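Local coordinates for protein DNA ligase (Aquifex aeolicus, PDB 3QWU) that probably seals breaks in nucleic acid strands at the expense of ATP, and binds adenosine and calcium, at residues F159-K162 / N163-G166; K206-N209 / E210-R213. One frame throughout, in Å; residues are numbered along the deposited sequence.

Interaction 1 (F159-K162 / N163-G166); sequences FMKK and NEQG
The carboxylate of Glu-164 meets Lys-161 at one edge: CD of Lys-161 comes to its OE2 at 4.1 Å, close to the carboxylate plane. The two side chains lie side by side and point the same way, and CG of Glu-164 touches CB of Lys-161 at 3.7 Å. Their charges do not meet, NZ of Lys-161 staying 5.6 Å from OE2 of Glu-164. What brings these groups together is a type II beta turn from Lys-161 to Glu-164. Its closing bond, N of Glu-164 to O of Lys-161, is weak at 3.2 Å and bent to 131°. Asn-163 takes the positive-phi third position (phi 69°), a place asparagine tolerates well, and its OD1 accepts a hydrogen bond from the backbone N of Ile-50. Beyond the turn the chain doubles back past Met-160, whose CG lies 3.5 Å from O of Gly-166; a bend at the last torsion (chi3 71°) carries CE to 3.7 Å from O of Gln-165. Lys-162 reaches off the turn, its NZ bonded to the backbone oxygens of Lys-90 and Pro-125. The turn ends strand 153-161, an outermost strand of its antiparallel sheet, where Met-160 pairs with Val-128 of strand 127-134 and Phe-159 packs on Leu-176 and Ile-177 of helix 170-180.

Interaction 2 (K206-N209 / E210-R213); sequences KRFN and EEGR
A Schellman motif closes helix 195-210 here, and Gly-212 makes the turn with positive phi (73°). N of Arg-213 reaches back five residues to O of Phe-208 at 2.8 Å, nearly straight at 172°. N of Gly-212 bonds to O of Asn-209 at 3.2 Å, coming from above the carbonyl plane. Ordinary helical bonds join N of Glu-210 to O of Lys-206 and N of Glu-211 to O of Arg-207. The reversal lays Arg-213 over the Phe-208 ring: its CD sits above the middle of one face, 3.8 Å from the ring centroid, a CH-pi contact. The extended run from CG to NE climbs away from the ring, so CZ is 5.8 Å from the centroid, at most a weak cation-pi attraction; NH1 forms a salt bridge with Glu-79, an adenosine-binding residue. An alanine in place of Phe-208 would remove this face and would probably leave the Arg-213 methylene chain freer to shift, making its guanidinium less well aimed at Glu-79. On the outer side, NZ of Lys-206 meets OE2 of Glu-210 at 3.2 Å in a salt bridge whose hydrogen bond is weak. The Glu-211 carboxylate lies between two arginines: OE2 is at the guanidinium edge of Arg-207, a long 3.9 Å from NE, whereas OE1 is 3.4 Å from NE of Arg-213 but well out of that guanidinium plane.

In the fold
Both contacts are local chain reversals inside the RNA ligase region of the chain, and interaction 1 comes first. The centres of interactions 1 and 2 are about 32 Å apart and their nearest atoms about 19 Å, so they do not touch. Each ends a regular element, but of a different kind. Interaction 1 finishes strand 153-161 of one four-stranded antiparallel sheet; interaction 2 caps helix 195-210 and passes the chain to strand 215-220 of the mixed sheet. The bound adenosine lies about 10 Å from the Met-160 side chain and about 9 Å from that of Phe-208. Neither touches the adenosine; the two belong to separate parts of what is probably the adenylation domain.

Interaction 1 (F159-K162 / N163-G166)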
loop_
_atom_site.group_PDB
_atom_site.type_symbol
_atom_site.label_atom_id
_atom_site.label_comp_id
_atom_site.label_asym_id
_atom_site.label_seq_id
_atom_site.Cartn_x
_atom_site.Cartn_y
_atom_site.Cartn_z
ATOM N N PHE A 159 -3.344 15.015 31.369
ATOM C CA PHE A 159 -2.296 14.901 32.370
ATOM C C PHE A 159 -2.166 13.447 32.746
ATOM O O PHE A 159 -3.153 12.723 32.855
ATOM C CB PHE A 159 -2.606 15.676 33.651
ATOM C CG PHE A 159 -2.672 17.166 33.479
ATOM C CD1 PHE A 159 -1.535 17.917 33.480
ATOM C CD2 PHE A 159 -3.896 17.814 33.364
ATOM C CE1 PHE A 159 -1.613 19.279 33.338
ATOM C CE2 PHE A 159 -3.967 19.210 33.227
ATOM C CZ PHE A 159 -2.837 19.922 33.177
ATOM N N MET A 160 -0.927 13.021 32.887
ATOM C CA MET A 160 -0.605 11.754 33.435
ATOM C C MET A 160 0.130 12.076 34.694
ATOM O O MET A 160 0.272 13.247 35.021
ATOM C CB MET A 160 0.235 10.973 32.441
ATOM C CG MET A 160 -0.600 10.506 31.252
ATOM S SD MET A 160 0.298 9.598 29.986
ATOM C CE MET A 160 0.655 8.010 30.782
ATOM N N LYS A 161 0.602 11.053 35.391
ATOM C CA LYS A 161 1.353 11.203 36.609
ATOM C C LYS A 161 2.604 10.335 36.551
ATOM O O LYS A 161 2.558 9.235 36.073
ATOM C CB LYS A 161 0.473 10.749 37.813
ATOM C CG LYS A 161 -0.328 11.879 38.498
ATOM C CD LYS A 161 -1.282 11.420 39.651
ATOM C CE LYS A 161 -1.406 12.522 40.747
ATOM N NZ LYS A 161 -2.736 12.574 41.480
ATOM N N LYS A 162 3.707 10.805 37.097
ATOM C CA LYS A 162 4.903 9.980 37.194
ATOM C C LYS A 162 4.600 8.612 37.827
ATOM O O LYS A 162 3.866 8.518 38.832
ATOM C CB LYS A 162 5.991 10.673 38.059
ATOM C CG LYS A 162 6.866 11.692 37.297
ATOM C CD LYS A 162 7.601 12.625 38.261
ATOM C CE LYS A 162 8.270 13.805 37.534
ATOM N NZ LYS A 162 8.671 14.869 38.490
ATOM N N ASN A 163 5.203 7.575 37.270
ATOM C CA ASN A 163 5.077 6.219 37.824
ATOM C C ASN A 163 3.671 5.596 37.683
ATOM O O ASN A 163 3.371 4.644 38.385
ATOM C CB ASN A 163 5.478 6.191 39.313
ATOM C CG ASN A 163 6.863 6.739 39.564
ATOM O OD1 ASN A 163 7.806 6.314 38.927
ATOM N ND2 ASN A 163 6.998 7.664 40.518
ATOM N N GLU A 164 2.810 6.138 36.808
ATOM C CA GLU A 164 1.393 5.702 36.725
ATOM C C GLU A 164 0.952 5.732 35.307
ATOM O O GLU A 164 1.461 6.538 34.523
ATOM C CB GLU A 164 0.415 6.619 37.478
ATOM C CG GLU A 164 0.891 7.216 38.768
ATOM C CD GLU A 164 0.188 6.682 39.951
ATOM O OE1 GLU A 164 0.342 5.461 40.225
ATOM O OE2 GLU A 164 -0.466 7.499 40.646
ATOM N N GLN A 165 -0.061 4.932 35.002
ATOM C CA GLN A 165 -0.442 4.691 33.619
ATOM C C GLN A 165 -1.676 5.425 33.159
ATOM O O GLN A 165 -1.873 5.597 31.981
ATOM C CB GLN A 165 -0.679 3.203 33.390
ATOM C CG GLN A 165 0.546 2.479 32.935
ATOM C CD GLN A 165 0.162 1.190 32.318
ATOM O OE1 GLN A 165 -0.192 1.149 31.139
ATOM N NE2 GLN A 165 0.171 0.123 33.111
ATOM N N GLY A 166 -2.534 5.838 34.068
ATOM C CA GLY A 166 -3.787 6.421 33.635
ATOM C C GLY A 166 -3.705 7.912 33.444
ATOM O O GLY A 166 -2.653 8.461 33.233
#

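Interaction 2 (K206-N209 / E210-R213)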
loop_
_atom_site.group_PDB
_atom_site.type_symbol
_atom_site.label_atom_id
_atom_site.label_comp_id
_atom_site.label_asym_id
_atom_site.label_seq_id
_atom_site.Cartn_x
_atom_site.Cartn_y
_atom_site.Cartn_z
ATOM N N LYS A 206 -18.909 17.948 10.579
ATOM C CA LYS A 206 -19.176 18.596 9.331
ATOM C C LYS A 206 -18.510 19.970 9.326
ATOM O O LYS A 206 -17.898 20.350 8.350
ATOM C CB LYS A 206 -20.701 18.766 9.161
ATOM C CG LYS A 206 -21.119 19.452 7.864
ATOM C CD LYS A 206 -22.484 20.048 7.970
ATOM C CE LYS A 206 -22.990 20.565 6.630
ATOM N NZ LYS A 206 -23.206 22.050 6.626
ATOM N N ARG A 207 -18.635 20.710 10.434
ATOM C CA ARG A 207 -18.065 22.060 10.539
ATOM C C ARG A 207 -16.503 22.018 10.535
ATOM O O ARG A 207 -15.813 22.659 9.750
ATOM C CB ARG A 207 -18.629 22.767 11.778
ATOM C CG ARG A 207 -18.187 24.225 11.875
ATOM C CD ARG A 207 -18.716 24.950 13.067
ATOM N NE ARG A 207 -18.138 24.534 14.336
ATOM C CZ ARG A 207 -18.708 23.737 15.226
ATOM N NH1 ARG A 207 -19.910 23.220 15.036
ATOM N NH2 ARG A 207 -18.072 23.485 16.347
ATOM N N PHE A 208 -15.959 21.151 11.360
ATOM C CA PHE A 208 -14.529 20.970 11.446
ATOM C C PHE A 208 -13.953 20.634 10.086
ATOM O O PHE A 208 -12.885 21.123 9.657
ATOM C CB PHE A 208 -14.283 19.792 12.455
ATOM C CG PHE A 208 -14.041 20.226 13.840
ATOM C CD1 PHE A 208 -14.571 21.381 14.307
ATOM C CD2 PHE A 208 -13.238 19.479 14.667
ATOM C CE1 PHE A 208 -14.293 21.826 15.594
ATOM C CE2 PHE A 208 -12.970 19.883 15.989
ATOM C CZ PHE A 208 -13.509 21.050 16.456
ATOM N N ASN A 209 -14.644 19.716 9.424
ATOM C CA ASN A 209 -14.218 19.250 8.128
ATOM C C ASN A 209 -14.208 20.435 7.189
ATOM O O ASN A 209 -13.272 20.622 6.480
ATOM C CB ASN A 209 -15.133 18.140 7.541
ATOM C CG ASN A 209 -14.569 17.583 6.191
ATOM O OD1 ASN A 209 -13.418 17.171 6.102
ATOM N ND2 ASN A 209 -15.322 17.708 5.167
ATOM N N GLU A 210 -15.271 21.227 7.188
ATOM C CA GLU A 210 -15.279 22.420 6.369
ATOM C C GLU A 210 -14.236 23.403 6.788
ATOM O O GLU A 210 -13.751 24.131 5.949
ATOM C CB GLU A 210 -16.657 23.090 6.391
ATOM C CG GLU A 210 -17.762 22.278 5.692
ATOM C CD GLU A 210 -19.182 22.700 6.082
ATOM O OE1 GLU A 210 -19.348 23.574 6.942
ATOM O OE2 GLU A 210 -20.171 22.153 5.552
ATOM N N GLU A 211 -13.868 23.433 8.080
ATOM C CA GLU A 211 -12.830 24.376 8.588
ATOM C C GLU A 211 -11.417 23.798 8.458
ATOM O O GLU A 211 -10.457 24.393 8.883
ATOM C CB GLU A 211 -13.069 24.696 10.069
ATOM C CG GLU A 211 -14.352 25.505 10.386
ATOM C CD GLU A 211 -14.642 25.608 11.890
ATOM O OE1 GLU A 211 -14.048 24.813 12.646
ATOM O OE2 GLU A 211 -15.466 26.474 12.297
ATOM N N GLY A 212 -11.285 22.604 7.938
ATOM C CA GLY A 212 -9.948 21.988 7.821
ATOM C C GLY A 212 -9.355 21.511 9.118
ATOM O O GLY A 212 -8.156 21.496 9.274
ATOM N N ARG A 213 -10.164 21.139 10.081
ATOM C CA ARG A 213 -9.620 20.616 11.342
ATOM C C ARG A 213 -9.429 19.120 11.245
ATOM O O ARG A 213 -9.965 18.478 10.325
ATOM C CB ARG A 213 -10.556 20.994 12.491
ATOM C CG ARG A 213 -10.305 22.463 12.844
ATOM C CD ARG A 213 -11.148 23.077 13.841
ATOM N NE ARG A 213 -10.843 24.502 13.785
ATOM C CZ ARG A 213 -10.300 25.223 14.758
ATOM N NH1 ARG A 213 -10.032 24.697 15.981
ATOM N NH2 ARG A 213 -10.071 26.504 14.513
#